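Alpha-1,3-glucanase (Streptomyces thermodiastaticus, PDB 7C7D) probably hydrolyses alpha-1,3-linked glucan, as a thermostable glycosidase of family GH87. Local coordinates at residues N395-P401 against N420-N426; L428-I432 against M471-R475. All blocks are in the same frame, centred on the assembly; numbering follows the deposited sequence.

Contact 1. Residues N395-P401 against N420-N426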
loop_
_atom_site.group_PDB
_atom_site.type_symbol
_atom_site.label_atom_id
_atom_site.label_comp_id
_atom_site.label_asym_id
_atom_site.label_seq_id
_atom_site.Cartn_x
_atom_site.Cartn_y
_atom_site.Cartn_z
ATOM N N ASN A 395 10.530 -5.800 -1.314
ATOM C CA ASN A 395 10.268 -6.309 0.027
ATOM C C ASN A 395 9.344 -5.392 0.825
ATOM O O ASN A 395 9.594 -5.098 1.992
ATOM C CB ASN A 395 11.569 -6.564 0.806
ATOM C CG ASN A 395 12.577 -7.418 0.041
ATOM O OD1 ASN A 395 13.772 -7.158 0.090
ATOM N ND2 ASN A 395 12.105 -8.429 -0.647
ATOM N N ASN A 396 8.266 -4.952 0.191
ATOM C CA ASN A 396 7.202 -4.259 0.898
ATOM C C ASN A 396 6.028 -5.202 1.098
ATOM O O ASN A 396 5.864 -6.184 0.374
ATOM C CB ASN A 396 6.746 -3.027 0.110
ATOM C CG ASN A 396 7.876 -2.063 -0.146
ATOM O OD1 ASN A 396 8.288 -1.321 0.754
ATOM N ND2 ASN A 396 8.400 -2.069 -1.367
ATOM N N THR A 397 5.209 -4.895 2.101
ATOM C CA THR A 397 3.963 -5.607 2.353
ATOM C C THR A 397 2.820 -4.625 2.189
ATOM O O THR A 397 2.809 -3.572 2.841
ATOM C CB THR A 397 3.960 -6.238 3.745
ATOM O OG1 THR A 397 4.983 -7.241 3.779
ATOM C CG2 THR A 397 2.618 -6.898 4.054
ATOM N N ILE A 398 1.874 -4.975 1.316
ATOM C CA ILE A 398 0.775 -4.102 0.931
ATOM C C ILE A 398 -0.520 -4.873 1.122
ATOM O O ILE A 398 -0.630 -6.029 0.693
ATOM C CB ILE A 398 0.923 -3.674 -0.542
ATOM C CG1 ILE A 398 2.141 -2.760 -0.717
ATOM C CG2 ILE A 398 -0.365 -3.050 -1.073
ATOM C CD1 ILE A 398 2.643 -2.675 -2.136
ATOM N N THR A 399 -1.509 -4.231 1.740
ATOM C CA THR A 399 -2.805 -4.855 1.925
ATOM C C THR A 399 -3.919 -3.841 1.710
ATOM O O THR A 399 -3.843 -2.694 2.170
ATOM C CB THR A 399 -2.929 -5.514 3.308
ATOM O OG1 THR A 399 -4.295 -5.855 3.554
ATOM C CG2 THR A 399 -2.432 -4.611 4.431
ATOM N N GLN A 400 -4.932 -4.266 0.982
ATOM C CA GLN A 400 -6.194 -3.539 0.889
ATOM C C GLN A 400 -6.092 -2.103 0.370
ATOM O O GLN A 400 -6.638 -1.179 0.990
ATOM C CB GLN A 400 -6.954 -3.618 2.219
ATOM C CG GLN A 400 -7.737 -4.920 2.367
ATOM C CD GLN A 400 -8.907 -5.032 1.388
ATOM O OE1 GLN A 400 -9.200 -4.089 0.639
ATOM N NE2 GLN A 400 -9.591 -6.178 1.398
ATOM N N PRO A 401 -5.485 -1.869 -0.795
ATOM C CA PRO A 401 -5.752 -0.595 -1.480
ATOM C C PRO A 401 -7.221 -0.593 -1.891
ATOM O O PRO A 401 -7.736 -1.598 -2.386
ATOM C CB PRO A 401 -4.811 -0.639 -2.689
ATOM C CG PRO A 401 -4.662 -2.112 -2.987
ATOM C CD PRO A 401 -4.731 -2.815 -1.649
ATOM N N ASN A 420 7.828 -8.343 -3.100
ATOM C CA ASN A 420 6.719 -7.726 -2.390
ATOM C C ASN A 420 5.627 -8.750 -2.114
ATOM O O ASN A 420 5.417 -9.689 -2.882
ATOM C CB ASN A 420 6.154 -6.569 -3.212
ATOM C CG ASN A 420 7.202 -5.509 -3.500
ATOM O OD1 ASN A 420 7.533 -4.704 -2.624
ATOM N ND2 ASN A 420 7.735 -5.503 -4.720
ATOM N N LEU A 421 4.936 -8.555 -0.994
ATOM C CA LEU A 421 3.757 -9.326 -0.624
ATOM C C LEU A 421 2.570 -8.387 -0.742
ATOM O O LEU A 421 2.538 -7.345 -0.080
ATOM C CB LEU A 421 3.880 -9.842 0.810
ATOM C CG LEU A 421 2.637 -10.526 1.381
ATOM C CD1 LEU A 421 2.250 -11.758 0.551
ATOM C CD2 LEU A 421 2.846 -10.905 2.848
ATOM N N ILE A 422 1.628 -8.728 -1.613
ATOM C CA ILE A 422 0.493 -7.872 -1.932
ATOM C C ILE A 422 -0.765 -8.707 -1.789
ATOM O O ILE A 422 -0.895 -9.743 -2.451
ATOM C CB ILE A 422 0.604 -7.301 -3.355
ATOM C CG1 ILE A 422 1.914 -6.521 -3.506
ATOM C CG2 ILE A 422 -0.623 -6.444 -3.690
ATOM C CD1 ILE A 422 2.284 -6.202 -4.932
ATOM N N SER A 423 -1.691 -8.258 -0.932
ATOM C CA SER A 423 -2.894 -9.025 -0.639
ATOM C C SER A 423 -4.129 -8.147 -0.725
ATOM O O SER A 423 -4.110 -6.982 -0.304
ATOM C CB SER A 423 -2.847 -9.645 0.759
ATOM O OG SER A 423 -1.649 -10.378 0.963
ATOM N N ASP A 424 -5.204 -8.731 -1.257
ATOM C CA ASP A 424 -6.562 -8.196 -1.141
ATOM C C ASP A 424 -6.714 -6.848 -1.855
ATOM O O ASP A 424 -6.858 -5.796 -1.228
ATOM C CB ASP A 424 -6.977 -8.074 0.330
ATOM C CG ASP A 424 -7.182 -9.416 0.987
ATOM O OD1 ASP A 424 -7.902 -10.248 0.405
ATOM O OD2 ASP A 424 -6.618 -9.640 2.081
ATOM N N THR A 425 -6.709 -6.903 -3.183
ATOM C CA THR A 425 -6.981 -5.715 -3.982
ATOM C C THR A 425 -8.418 -5.721 -4.504
ATOM O O THR A 425 -9.152 -6.706 -4.413
ATOM C CB THR A 425 -5.965 -5.559 -5.125
ATOM O OG1 THR A 425 -6.060 -6.672 -6.020
ATOM C CG2 THR A 425 -4.547 -5.486 -4.579
ATOM N N ASN A 426 -8.807 -4.588 -5.086
ATOM C CA ASN A 426 -10.212 -4.347 -5.373
ATOM C C ASN A 426 -10.425 -3.823 -6.784
ATOM O O ASN A 426 -9.502 -3.836 -7.604
ATOM C CB ASN A 426 -10.780 -3.398 -4.324
ATOM C CG ASN A 426 -10.840 -4.049 -2.968
ATOM O OD1 ASN A 426 -11.623 -4.968 -2.765
ATOM N ND2 ASN A 426 -9.999 -3.595 -2.038
HETATM O O HOH W 1 -0.068 -8.476 2.116
HETATM O O HOH W 2 -4.674 -8.540 3.630
HETATM O O HOH W 3 -7.780 -2.130 -5.153
#

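Contact 2. Residues L428-I432 against M471-R475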
loop_
_atom_site.group_PDB
_atom_site.type_symbol
_atom_site.label_atom_id
_atom_site.label_comp_id
_atom_site.label_asym_id
_atom_site.label_seq_id
_atom_site.Cartn_x
_atom_site.Cartn_y
_atom_site.Cartn_z
ATOM N N LEU A 428 -10.769 -1.894 -10.179
ATOM C CA LEU A 428 -10.019 -0.914 -10.961
ATOM C C LEU A 428 -8.535 -1.241 -11.015
ATOM O O LEU A 428 -7.792 -0.512 -11.677
ATOM C CB LEU A 428 -10.239 0.562 -10.568
ATOM C CG LEU A 428 -11.703 1.016 -10.543
ATOM C CD1 LEU A 428 -11.809 2.474 -10.126
ATOM C CD2 LEU A 428 -12.364 0.802 -11.893
ATOM N N GLY A 429 -8.084 -2.321 -10.375
ATOM C CA GLY A 429 -6.677 -2.667 -10.425
ATOM C C GLY A 429 -6.349 -4.140 -10.315
ATOM O O GLY A 429 -7.231 -5.000 -10.349
ATOM N N SER A 430 -5.051 -4.398 -10.192
ATOM C CA SER A 430 -4.407 -5.699 -10.106
ATOM C C SER A 430 -3.500 -5.686 -8.879
ATOM O O SER A 430 -3.245 -4.636 -8.280
ATOM C CB SER A 430 -3.537 -5.925 -11.352
ATOM O OG SER A 430 -4.334 -6.050 -12.517
ATOM N N GLY A 431 -2.978 -6.855 -8.506
ATOM C CA GLY A 431 -1.913 -6.867 -7.511
ATOM C C GLY A 431 -0.710 -6.062 -7.968
ATOM O O GLY A 431 -0.234 -5.171 -7.260
ATOM N N ILE A 432 -0.205 -6.370 -9.165
ATOM C CA ILE A 432 0.854 -5.614 -9.824
ATOM C C ILE A 432 0.393 -5.273 -11.234
ATOM O O ILE A 432 -0.098 -6.145 -11.961
ATOM C CB ILE A 432 2.175 -6.408 -9.888
ATOM C CG1 ILE A 432 2.751 -6.617 -8.488
ATOM C CG2 ILE A 432 3.186 -5.711 -10.797
ATOM C CD1 ILE A 432 3.926 -7.598 -8.427
ATOM N N MET A 471 -9.800 -7.742 -14.004
ATOM C CA MET A 471 -8.363 -7.556 -14.014
ATOM C C MET A 471 -7.731 -8.689 -13.219
ATOM O O MET A 471 -8.267 -9.131 -12.200
ATOM C CB MET A 471 -7.976 -6.195 -13.431
ATOM C CG MET A 471 -7.657 -5.146 -14.494
ATOM S SD MET A 471 -7.758 -3.451 -13.897
ATOM C CE MET A 471 -9.487 -3.304 -13.635
ATOM N N GLY A 472 -6.593 -9.177 -13.717
ATOM C CA GLY A 472 -5.912 -10.282 -13.079
ATOM C C GLY A 472 -4.984 -9.843 -11.958
ATOM O O GLY A 472 -4.793 -8.656 -11.683
ATOM N N ALA A 473 -4.395 -10.849 -11.304
ATOM C CA ALA A 473 -3.463 -10.595 -10.212
ATOM C C ALA A 473 -2.258 -9.787 -10.675
ATOM O O ALA A 473 -1.814 -8.866 -9.977
ATOM C CB ALA A 473 -3.008 -11.917 -9.601
ATOM N N LEU A 474 -1.696 -10.131 -11.829
ATOM C CA LEU A 474 -0.547 -9.418 -12.366
ATOM C C LEU A 474 -0.869 -9.115 -13.815
ATOM O O LEU A 474 -1.162 -10.034 -14.584
ATOM C CB LEU A 474 0.720 -10.281 -12.269
ATOM C CG LEU A 474 2.071 -9.629 -12.564
ATOM C CD1 LEU A 474 3.177 -10.430 -11.898
ATOM C CD2 LEU A 474 2.325 -9.506 -14.054
ATOM N N ARG A 475 -0.829 -7.843 -14.195
ATOM C CA ARG A 475 -1.104 -7.504 -15.580
ATOM C C ARG A 475 0.029 -6.718 -16.218
ATOM O O ARG A 475 0.711 -5.920 -15.566
ATOM C CB ARG A 475 -2.445 -6.787 -15.775
ATOM C CG ARG A 475 -2.465 -5.312 -15.467
ATOM C CD ARG A 475 -3.831 -4.730 -15.868
ATOM N NE ARG A 475 -3.840 -3.275 -15.762
ATOM C CZ ARG A 475 -4.037 -2.618 -14.626
ATOM N NH1 ARG A 475 -4.284 -3.272 -13.496
ATOM N NH2 ARG A 475 -3.996 -1.291 -14.626
HETATM O O HOH W 4 -5.379 0.262 -12.685
#

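Contact 1. Residues N395-P401 against N420-N426
Asn396 and Asn420 lie side by side and point the same way, as neighbouring rungs of an asparagine ladder in a pectate lyase-like parallel beta-helix. Their amide planes diverge by only 6°, and OD1 of Asn420 is gripped twice: ND2 of Asn396, at 3.0 Å, approaches in the carbonyl plane, while N of Asn396, at 2.9 Å, comes in tilted from it. Each side chain sets CG beside its own backbone N (chi1 -58° and -59°), which repeats the geometry; Asn369 ND2 bonds OD1 of Asn396, and the backbone N of Asn420 bonds OD1 of Asn455, consistent with the row running on. Backbone bonds such as Ile398 N to Leu421 O (2.8 Å) hold the strands parallel. Ile398 and Ile422 also run alongside, CD1 of the first 4.1 Å from CG1 of the second, and both touch Ile407.

Gln400 is bent at CB-CG, laying its amide across Asp424, whose OD1 forms salt bridges with Arg459 and Arg90; Gln400 NE2 is 3.4 Å from Asp424 CB. ND2 of Asn426 donates hydrogen bonds to Gln400 OE1 (2.8 Å) and Pro401 O (3.0 Å). Gln400 NE2 bonds the carbonyls of Ser85 and Ala87, the latter next to calcium ligand Ser88. With an alanine in place of Gln400, those two carbonyls would probably lose a shared donor and Asn426 one of its acceptors. Gln400 OE1 and Pro401 O both lie close to the Asn426 amide plane.

Contact 2. Residues L428-I432 against M471-R475
Ile432 and Leu474 form a parallel bridge between successive coils of the beta-helix, where the strands 432-435 and 474-477 begin. Two backbone hydrogen bonds define it: Ile432 N reaches Ala473 O at 3.1 Å, and Arg475 N reaches Ile432 O at 2.9 Å. The second carbonyl also receives a CA-H...O contact from Leu474, the pattern expected of paired parallel strands.

Side-chain polar bonds centre on Ser430, whose hydroxyl works in both directions. OG donates to Gly472 O over 2.8 Å and accepts from NH1 of Arg475 over 2.9 Å. That oxygen sits only 4° out of the guanidinium plane, so the arginine meets it edge-on. CG of Arg475 stands between its own backbone N and carbonyl carbon (chi1 80°), and from there the chain runs extended to NE, passing alongside Ser430 OG. The planar end has further partners: NE makes a salt bridge with Asp477, and NH1 also bonds OD1 of Asn405, which accepts from Ser430 N as well. Several bonds thus fix the rotation of the guanidinium. Two conformers of Met471 are deposited; in one of them SD lies over a guanidinium face, toward its rim, so this contact is doubtful.

Apolar contacts are fewer. CB of Ile432 meets CG of Leu474 at 4.2 Å, and Leu457 of strand 449-458 touches both side chains.

A water completes the join, donating to Leu428 O at 2.7 Å and accepting from Arg475 NH2 at 2.8 Å.

Overall arrangement
Contact 1 closes before contact 2 opens, and their centres lie about 11 Å apart within the same beta-helix. They occupy different faces of it: contact 1 joins strands 397-399 and 415-423, while contact 2 joins the starts of 432-435 and 474-477, neighbours in an eleven-strand parallel sheet. The chain leaves contact 1 at Asn426 and soon enters contact 2 at Leu428. The two touch directly, with Ile422 CD1 packed 3.6 Å from Ile432 CG1. Hydrogen bonds and a salt bridge from Gln400 and Asp424 to residues between Ser85 and Arg90 tie the calcium-binding region to the beta-helix whose coils contact 2 continues, the Asp424 side chain being about 7 Å from the ion.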